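Local coordinates for protein nine-heme cytochrome c (Desulfovibrio desulfuricans, PDB 1OFW) that carries electrons through nine c-type hemes, possibly as part of a transmembrane redox complex that passes electrons to the cytoplasm for the reduction of sulfate, at residues C50-D55 with T61-E66; A86-A89 with T93-S96; T6-P11 with I39-I44. One frame throughout, in Å; residues are numbered along the deposited sequence.

How the contacts relate
All three contacts serve the first tetraheme cluster. Contacts 1 and 2 share heme 2: contact 1 supplies both axial histidines and one thioether, while contact 2 covers pyrrole A and binds the two propionates. Their centres lie about 13 Å apart, and they meet where H52 ND1 packs on P94 CG at 3.8 Å. Contact 3 carries an axial ligand of heme 3. Its centre is about 18 Å from that of contact 1 and about 22 Å from that of contact 2, with nearest atoms about 5 and 7 Å away. Heme 1 connects contacts 1 and 3, because its iron is bound by H51 of contact 1 and by H37, which E41 of contact 3 hydrogen-bonds.

Contact 1 (C50-D55 with T61-E66); sequences CHHTGD and TCHTVE. With HEC (heme c), chain D.
The iron of heme 2 is gripped by H52 NE2 and H63 NE2, each 2.0 Å from the metal, in the bis-histidine coordination of a class III multiheme cytochrome c. The two nitrogens approach from opposite faces of the porphyrin and make an N-Fe-N angle of about 177°, while the imidazole planes are twisted by roughly 38° against each other. Segment 61-66 closes the CXXCH motif begun by C59: C62 SG is joined to heme CAC at 1.8 Å by a thioether, and the next residue is the axial histidine. H63 ND1 donates to I74 O, which fixes the rotation of that ring. On the other face H52 reaches the metal with CG tucked between its own backbone N and carbonyl carbon (chi1 66°). The type I turn H51-G54 then brings T53 over the same face, with CG2 3.5 Å from heme C4C in van der Waals contact. T53 OG1 donates to D55 OD2 at 2.8 Å, arriving from above the carboxylate plane. The same D55 OD2 lies 3.7 Å from heme CBC, the methyl carbon beside the thioether carbon.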
# COMPACT_ATOMS: atom_id res chain seq x y z
N CYS A 50 -9.15 -12.92 9.82
CA CYS A 50 -8.91 -13.42 8.48
C CYS A 50 -9.72 -14.67 8.16
O CYS A 50 -10.38 -14.71 7.12
CB CYS A 50 -7.42 -13.70 8.33
SG CYS A 50 -6.45 -12.18 8.58
N HIS A 51 -9.62 -15.66 9.05
CA HIS A 51 -10.34 -16.91 8.82
C HIS A 51 -11.78 -16.72 9.30
O HIS A 51 -12.18 -17.24 10.34
CB HIS A 51 -9.65 -18.08 9.52
CG HIS A 51 -8.24 -18.30 9.06
ND1 HIS A 51 -7.96 -18.93 7.89
CD2 HIS A 51 -7.04 -17.98 9.63
CE1 HIS A 51 -6.64 -19.00 7.75
NE2 HIS A 51 -6.06 -18.43 8.78
N HIS A 52 -12.49 -15.93 8.51
CA HIS A 52 -13.74 -15.28 8.94
C HIS A 52 -14.88 -16.26 9.19
O HIS A 52 -15.82 -15.88 9.86
CB HIS A 52 -14.17 -14.22 7.90
CG HIS A 52 -14.57 -14.74 6.58
ND1 HIS A 52 -15.88 -15.15 6.33
CD2 HIS A 52 -13.92 -14.94 5.40
CE1 HIS A 52 -15.98 -15.57 5.09
NE2 HIS A 52 -14.82 -15.45 4.48
N THR A 53 -14.80 -17.46 8.64
CA THR A 53 -15.81 -18.50 8.89
C THR A 53 -15.51 -19.32 10.15
O THR A 53 -16.34 -20.17 10.50
CB THR A 53 -15.96 -19.49 7.72
OG1 THR A 53 -14.76 -20.24 7.46
CG2 THR A 53 -16.21 -18.81 6.39
N GLY A 54 -14.36 -19.10 10.77
CA GLY A 54 -13.90 -19.83 11.92
C GLY A 54 -13.08 -21.07 11.61
O GLY A 54 -12.48 -21.68 12.50
N ASP A 55 -13.00 -21.55 10.41
CA ASP A 55 -12.30 -22.70 9.89
C ASP A 55 -10.86 -22.30 9.58
O ASP A 55 -10.70 -21.37 8.79
CB ASP A 55 -12.99 -23.19 8.63
CG ASP A 55 -14.47 -23.44 8.80
OD1 ASP A 55 -14.83 -24.21 9.73
OD2 ASP A 55 -15.27 -22.89 8.02
N THR A 61 -10.15 -22.99 -0.55
CA THR A 61 -11.07 -24.13 -0.44
C THR A 61 -12.50 -23.70 -0.75
O THR A 61 -13.35 -24.50 -1.17
CB THR A 61 -11.11 -24.81 0.93
OG1 THR A 61 -11.59 -23.91 1.91
CG2 THR A 61 -9.71 -25.24 1.30
N CYS A 62 -12.77 -22.42 -0.52
CA CYS A 62 -14.10 -21.89 -0.81
C CYS A 62 -14.13 -20.86 -1.92
O CYS A 62 -15.11 -20.68 -2.63
CB CYS A 62 -14.64 -21.26 0.48
SG CYS A 62 -14.86 -22.46 1.82
N HIS A 63 -13.02 -20.13 -2.07
CA HIS A 63 -12.91 -19.03 -3.00
C HIS A 63 -11.97 -19.46 -4.13
O HIS A 63 -10.78 -19.21 -4.10
CB HIS A 63 -12.39 -17.74 -2.36
CG HIS A 63 -13.25 -17.19 -1.28
ND1 HIS A 63 -14.50 -16.66 -1.52
CD2 HIS A 63 -13.06 -17.04 0.04
CE1 HIS A 63 -15.03 -16.23 -0.39
NE2 HIS A 63 -14.17 -16.44 0.62
N THR A 64 -12.54 -20.10 -5.14
CA THR A 64 -11.72 -20.48 -6.30
C THR A 64 -11.79 -19.43 -7.38
O THR A 64 -12.56 -18.46 -7.31
CB THR A 64 -12.21 -21.83 -6.86
OG1 THR A 64 -13.62 -21.69 -7.03
CG2 THR A 64 -11.97 -22.96 -5.89
N VAL A 65 -10.95 -19.58 -8.40
CA VAL A 65 -10.89 -18.59 -9.46
C VAL A 65 -12.27 -18.31 -10.07
O VAL A 65 -12.59 -17.15 -10.28
CB VAL A 65 -9.90 -18.98 -10.57
CG1 VAL A 65 -10.04 -17.99 -11.72
CG2 VAL A 65 -8.46 -19.04 -10.02
N GLU A 66 -13.08 -19.33 -10.30
CA GLU A 66 -14.38 -19.21 -10.97
C GLU A 66 -15.55 -18.96 -10.05
O GLU A 66 -16.64 -18.52 -10.36
CB GLU A 66 -14.61 -20.55 -11.73
CG GLU A 66 -14.65 -21.79 -10.84
CD GLU A 66 -13.36 -22.57 -10.73
OE1 GLU A 66 -12.29 -21.95 -10.93
OE2 GLU A 66 -13.38 -23.79 -10.44
FE HEC D . -14.44 -15.92 2.56
CHA HEC D . -17.01 -13.81 1.82
CHB HEC D . -12.18 -13.41 2.07
CHC HEC D . -11.94 -18.00 3.59
CHD HEC D . -16.62 -18.53 2.58
NA HEC D . -14.58 -14.01 2.04
C1A HEC D . -15.74 -13.28 1.79
C2A HEC D . -15.39 -11.90 1.51
C3A HEC D . -14.03 -11.82 1.52
C4A HEC D . -13.52 -13.12 1.89
CMA HEC D . -13.18 -10.57 1.28
CAA HEC D . -16.36 -10.73 1.31
CBA HEC D . -16.66 -10.51 -0.19
CGA HEC D . -17.67 -9.37 -0.39
O1A HEC D . -18.35 -8.97 0.59
O2A HEC D . -17.71 -8.88 -1.54
NB HEC D . -12.49 -15.76 2.84
C1B HEC D . -11.73 -14.63 2.54
C2B HEC D . -10.33 -14.90 2.88
C3B HEC D . -10.25 -16.16 3.29
C4B HEC D . -11.60 -16.71 3.26
CMB HEC D . -9.23 -13.83 2.75
CAB HEC D . -9.04 -16.97 3.77
CBB HEC D . -8.29 -16.20 4.88
NC HEC D . -14.33 -17.85 3.08
C1C HEC D . -13.19 -18.56 3.42
C2C HEC D . -13.48 -19.98 3.57
C3C HEC D . -14.79 -20.13 3.26
C4C HEC D . -15.32 -18.82 2.96
CMC HEC D . -12.41 -21.02 3.95
CAC HEC D . -15.61 -21.44 3.12
CBC HEC D . -15.61 -22.30 4.39
ND HEC D . -16.43 -16.11 2.41
C1D HEC D . -17.14 -17.28 2.46
C2D HEC D . -18.56 -16.98 2.37
C3D HEC D . -18.68 -15.65 2.23
C4D HEC D . -17.34 -15.10 2.13
CMD HEC D . -19.63 -18.08 2.48
CAD HEC D . -19.96 -14.77 2.22
CBD HEC D . -20.22 -14.38 3.70
CGD HEC D . -21.22 -13.26 3.90
O1D HEC D . -21.39 -12.83 5.07
O2D HEC D . -21.79 -12.84 2.88

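Contact 2 (A86-A89 with T93-S96); sequences AKRA and TPVS. With HEC (heme c), chain D.
R88 lays one face of its guanidinium against P94, whose CD sits 3.8 Å above that plane, offset toward the rim, the two side chains crossing at about a right angle. P94 sits in the corner between the guanidinium and the porphyrin, its CB over pyrrole A of heme 2, 3.3 Å from C2A, on the face that H52 approaches. The guanidinium makes five hydrogen bonds. NE donates almost straight (172°) to heme O1D at 3.0 Å and NH2 to O2D of the same propionate, a two-pronged grip, while NH1 and NH2 converge on O1A of the other. NH1 also donates to a lone pair of A86 O at 2.9 Å, and that oxygen lies only 2° out of the guanidinium plane, which, with the propionates, fixes the rotation of the group. The bend at CB-CG (chi2 50°) folds the arginine back so that NH1 can reach this carbonyl. Between the backbones T93 OG1 accepts a weak, long bond from R88 N at 3.5 Å, and T93 CG2 touches A86 O. S96 then N-caps helix 97-107. R78 also hydrogen-bonds this heme. The whole is a propionate-binding site, one arginine bridging both heme carboxylates and probably offsetting part of their charge.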
# COMPACT_ATOMS: atom_id res chain seq x y z
N ALA A 86 -19.04 -4.96 2.37
CA ALA A 86 -20.11 -4.46 3.24
C ALA A 86 -19.95 -4.92 4.66
O ALA A 86 -19.63 -6.06 4.96
CB ALA A 86 -21.45 -4.94 2.70
N LYS A 87 -20.23 -4.05 5.62
CA LYS A 87 -20.39 -4.53 6.98
C LYS A 87 -21.58 -5.48 7.12
O LYS A 87 -22.67 -5.15 6.65
CB LYS A 87 -20.58 -3.32 7.90
CG LYS A 87 -20.64 -3.69 9.36
CD LYS A 87 -19.41 -3.30 10.16
CE LYS A 87 -19.76 -2.44 11.37
NZ LYS A 87 -20.92 -2.94 12.14
N ARG A 88 -21.39 -6.64 7.73
CA ARG A 88 -22.24 -7.74 8.06
C ARG A 88 -22.99 -7.38 9.35
O ARG A 88 -22.34 -7.01 10.33
CB ARG A 88 -21.46 -9.05 8.24
CG ARG A 88 -21.32 -9.87 6.97
CD ARG A 88 -20.79 -9.06 5.79
NE ARG A 88 -20.59 -9.93 4.64
CZ ARG A 88 -20.01 -9.60 3.49
NH1 ARG A 88 -19.54 -8.40 3.27
NH2 ARG A 88 -19.91 -10.53 2.55
N ALA A 89 -24.31 -7.48 9.26
CA ALA A 89 -25.28 -7.28 10.33
C ALA A 89 -24.94 -8.15 11.54
O ALA A 89 -24.87 -7.70 12.68
CB ALA A 89 -26.68 -7.66 9.87
N THR A 93 -17.39 -9.73 9.56
CA THR A 93 -17.16 -9.05 8.31
C THR A 93 -15.81 -9.52 7.74
O THR A 93 -14.80 -9.27 8.37
CB THR A 93 -17.05 -7.52 8.48
OG1 THR A 93 -18.24 -7.07 9.14
CG2 THR A 93 -17.00 -6.78 7.14
N PRO A 94 -15.83 -10.15 6.59
CA PRO A 94 -14.55 -10.58 6.00
C PRO A 94 -13.64 -9.40 5.70
O PRO A 94 -14.02 -8.25 5.55
CB PRO A 94 -14.95 -11.29 4.71
CG PRO A 94 -16.37 -11.69 4.94
CD PRO A 94 -16.94 -10.57 5.74
N VAL A 95 -12.36 -9.78 5.65
CA VAL A 95 -11.31 -8.90 5.14
C VAL A 95 -10.69 -9.58 3.93
O VAL A 95 -10.62 -10.78 3.75
CB VAL A 95 -10.22 -8.62 6.18
CG1 VAL A 95 -10.84 -7.95 7.42
CG2 VAL A 95 -9.51 -9.89 6.59
N SER A 96 -10.17 -8.83 3.00
CA SER A 96 -9.21 -9.18 1.98
C SER A 96 -7.81 -8.61 2.26
O SER A 96 -7.66 -7.79 3.17
CB SER A 96 -9.69 -8.74 0.60
OG SER A 96 -9.51 -7.35 0.53
FE HEC D . -14.44 -15.92 2.56
CHA HEC D . -17.01 -13.81 1.82
CHB HEC D . -12.18 -13.41 2.07
CHC HEC D . -11.94 -18.00 3.59
CHD HEC D . -16.62 -18.53 2.58
NA HEC D . -14.58 -14.01 2.04
C1A HEC D . -15.74 -13.28 1.79
C2A HEC D . -15.39 -11.90 1.51
C3A HEC D . -14.03 -11.82 1.52
C4A HEC D . -13.52 -13.12 1.89
CMA HEC D . -13.18 -10.57 1.28
CAA HEC D . -16.36 -10.73 1.31
CBA HEC D . -16.66 -10.51 -0.19
CGA HEC D . -17.67 -9.37 -0.39
O1A HEC D . -18.35 -8.97 0.59
O2A HEC D . -17.71 -8.88 -1.54
NB HEC D . -12.49 -15.76 2.84
C1B HEC D . -11.73 -14.63 2.54
C2B HEC D . -10.33 -14.90 2.88
C3B HEC D . -10.25 -16.16 3.29
C4B HEC D . -11.60 -16.71 3.26
CMB HEC D . -9.23 -13.83 2.75
CAB HEC D . -9.04 -16.97 3.77
CBB HEC D . -8.29 -16.20 4.88
NC HEC D . -14.33 -17.85 3.08
C1C HEC D . -13.19 -18.56 3.42
C2C HEC D . -13.48 -19.98 3.57
C3C HEC D . -14.79 -20.13 3.26
C4C HEC D . -15.32 -18.82 2.96
CMC HEC D . -12.41 -21.02 3.95
CAC HEC D . -15.61 -21.44 3.12
CBC HEC D . -15.61 -22.30 4.39
ND HEC D . -16.43 -16.11 2.41
C1D HEC D . -17.14 -17.28 2.46
C2D HEC D . -18.56 -16.98 2.37
C3D HEC D . -18.68 -15.65 2.23
C4D HEC D . -17.34 -15.10 2.13
CMD HEC D . -19.63 -18.08 2.48
CAD HEC D . -19.96 -14.77 2.22
CBD HEC D . -20.22 -14.38 3.70
CGD HEC D . -21.22 -13.26 3.90
O1D HEC D . -21.39 -12.83 5.07
O2D HEC D . -21.79 -12.84 2.88

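Contact 3 (T6-P11 with I39-I44); sequences TDSGAP and IHEKKI. With HEC (heme c), chain E.
Helix 37-43, which carries axial histidines for two hemes, meets the N-terminal loop through a carboxylate: E41 reaches from the helix into the turn at T6-A10. E41 OE2 accepts from S8 N at 3.0 Å on its syn lone pair, the N-H bent to 144°. S8 OG donates to E41 OE1, modelled at 2.4 Å, so short that the exact distance is doubtful. T6 crosses the glutamate at about a right angle, its CB and CG2 lying beside OE1. One water extends the grip, accepting from D7 N and donating to E41 OE2, both at 3.0 Å. The glutamate gets there by placing CG between its own backbone N and carbonyl carbon (chi1 75°) and running extended beyond it. The loop that receives it is shaped by an ST motif: T6 OG1 accepts from G9 N at 3.0 Å and donates to A10 O at 2.7 Å, meeting a lone pair in the carbonyl plane; one hydroxyl thus ties T6 to both G9 and A10 at the far end of the turn. The residue before E41, H40, points to the other flank of the helix, where its NE2 binds the iron of heme 3 at 2.0 Å opposite H101, with ND1 donating to N36 O. E41 OE1 has a further partner in H37 ND1, and the carboxylate charge would probably polarise that N-H. Because H37 binds the iron of heme 1, this makes a bis-histidine site with a second-shell carboxylate fixing the axial ligand H37 from behind.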
# COMPACT_ATOMS: atom_id res chain seq x y z
N THR A 6 5.63 -21.09 13.41
CA THR A 6 4.53 -20.34 14.00
C THR A 6 4.01 -20.96 15.29
O THR A 6 4.06 -22.19 15.49
CB THR A 6 3.31 -20.31 13.06
OG1 THR A 6 2.85 -21.68 12.87
CG2 THR A 6 3.67 -19.70 11.71
N ASP A 7 3.46 -20.16 16.19
CA ASP A 7 2.70 -20.68 17.31
C ASP A 7 1.40 -21.33 16.84
O ASP A 7 0.98 -22.32 17.45
CB ASP A 7 2.39 -19.57 18.29
CG ASP A 7 3.64 -19.20 19.09
OD1 ASP A 7 4.69 -19.87 19.03
OD2 ASP A 7 3.50 -18.17 19.78
N SER A 8 0.80 -20.84 15.77
CA SER A 8 -0.50 -21.34 15.35
C SER A 8 -0.46 -22.74 14.75
O SER A 8 -1.50 -23.40 14.75
CB SER A 8 -1.10 -20.41 14.30
OG SER A 8 -0.21 -20.10 13.26
N GLY A 9 0.66 -23.16 14.19
CA GLY A 9 0.78 -24.41 13.44
C GLY A 9 0.49 -24.30 11.98
O GLY A 9 0.50 -25.22 11.19
N ALA A 10 0.16 -23.15 11.43
CA ALA A 10 0.19 -22.71 10.06
C ALA A 10 1.62 -22.71 9.57
O ALA A 10 2.56 -22.55 10.35
CB ALA A 10 -0.37 -21.30 9.84
N PRO A 11 1.84 -22.90 8.27
CA PRO A 11 3.19 -22.80 7.77
C PRO A 11 3.67 -21.36 7.96
O PRO A 11 2.87 -20.43 7.98
CB PRO A 11 3.06 -23.18 6.31
CG PRO A 11 1.76 -23.91 6.22
CD PRO A 11 0.87 -23.23 7.23
N ILE A 39 4.59 -13.44 10.09
CA ILE A 39 4.55 -11.99 10.35
C ILE A 39 3.15 -11.56 10.68
O ILE A 39 2.89 -10.78 11.61
CB ILE A 39 5.15 -11.21 9.16
CG1 ILE A 39 6.69 -11.23 9.26
CG2 ILE A 39 4.60 -9.82 9.01
CD1 ILE A 39 7.36 -10.83 7.95
N HIS A 40 2.19 -12.08 9.91
CA HIS A 40 0.81 -11.64 10.09
C HIS A 40 0.21 -12.12 11.42
O HIS A 40 -0.44 -11.35 12.12
CB HIS A 40 -0.05 -12.12 8.91
CG HIS A 40 0.13 -11.25 7.68
ND1 HIS A 40 1.17 -11.39 6.78
CD2 HIS A 40 -0.63 -10.23 7.22
CE1 HIS A 40 1.04 -10.49 5.83
NE2 HIS A 40 -0.05 -9.77 6.06
N GLU A 41 0.43 -13.36 11.85
CA GLU A 41 -0.21 -13.82 13.10
C GLU A 41 0.45 -13.12 14.28
O GLU A 41 -0.23 -13.00 15.30
CB GLU A 41 -0.16 -15.33 13.20
CG GLU A 41 1.20 -15.94 13.56
CD GLU A 41 1.08 -17.46 13.65
OE1 GLU A 41 0.87 -18.10 12.59
OE2 GLU A 41 1.19 -18.03 14.76
N LYS A 42 1.69 -12.67 14.14
CA LYS A 42 2.30 -11.96 15.27
C LYS A 42 1.66 -10.58 15.39
O LYS A 42 1.58 -10.08 16.51
CB LYS A 42 3.79 -11.81 15.11
CG LYS A 42 4.58 -13.08 15.35
CD LYS A 42 6.02 -12.91 14.91
CE LYS A 42 6.82 -14.12 15.38
NZ LYS A 42 8.27 -13.83 15.22
N LYS A 43 1.20 -9.95 14.31
CA LYS A 43 0.63 -8.61 14.44
C LYS A 43 -0.88 -8.52 14.57
O LYS A 43 -1.41 -7.58 15.17
CB LYS A 43 1.07 -7.85 13.20
CG LYS A 43 0.94 -6.35 13.18
CD LYS A 43 1.73 -5.72 14.31
CE LYS A 43 2.84 -4.77 13.96
NZ LYS A 43 3.12 -3.89 15.14
N ILE A 44 -1.61 -9.48 14.04
CA ILE A 44 -3.04 -9.51 14.01
C ILE A 44 -3.51 -10.59 15.04
O ILE A 44 -3.26 -11.78 14.80
CB ILE A 44 -3.57 -9.80 12.61
CG1 ILE A 44 -3.10 -8.83 11.51
CG2 ILE A 44 -5.09 -9.86 12.62
CD1 ILE A 44 -3.37 -7.38 11.82
FE HEC E . -0.66 -8.17 5.02
CHA HEC E . 2.32 -6.92 6.00
CHB HEC E . 0.78 -9.35 2.10
CHC HEC E . -3.46 -9.95 4.36
CHD HEC E . -2.16 -6.81 7.78
NA HEC E . 1.15 -8.05 4.18
C1A HEC E . 2.28 -7.49 4.74
C2A HEC E . 3.36 -7.59 3.79
C3A HEC E . 2.89 -8.14 2.67
C4A HEC E . 1.52 -8.56 2.96
CMA HEC E . 3.59 -8.36 1.35
CAA HEC E . 4.81 -7.13 4.09
CBA HEC E . 5.52 -8.10 5.08
CGA HEC E . 5.57 -9.49 4.44
O1A HEC E . 6.37 -9.62 3.51
O2A HEC E . 4.77 -10.35 4.87
NB HEC E . -1.21 -9.39 3.53
C1B HEC E . -0.50 -9.80 2.41
C2B HEC E . -1.29 -10.73 1.63
C3B HEC E . -2.48 -10.88 2.26
C4B HEC E . -2.42 -10.07 3.45
CMB HEC E . -0.79 -11.36 0.33
CAB HEC E . -3.72 -11.68 1.88
CBB HEC E . -3.44 -13.18 1.52
NC HEC E . -2.46 -8.32 5.88
C1C HEC E . -3.53 -9.09 5.44
C2C HEC E . -4.70 -8.83 6.25
C3C HEC E . -4.33 -7.97 7.21
C4C HEC E . -2.94 -7.65 6.98
CMC HEC E . -6.08 -9.45 5.92
CAC HEC E . -5.11 -7.31 8.33
CBC HEC E . -6.29 -8.11 8.92
ND HEC E . -0.04 -7.08 6.58
C1D HEC E . -0.82 -6.62 7.61
C2D HEC E . 0.02 -5.89 8.54
C3D HEC E . 1.28 -6.00 8.10
C4D HEC E . 1.26 -6.69 6.83
CMD HEC E . -0.51 -5.18 9.78
CAD HEC E . 2.57 -5.50 8.76
CBD HEC E . 3.01 -6.49 9.87
CGD HEC E . 4.11 -5.94 10.75
O1D HEC E . 4.89 -6.74 11.33
O2D HEC E . 4.21 -4.71 10.89
O HOH W 1 3.89 -17.26 15.85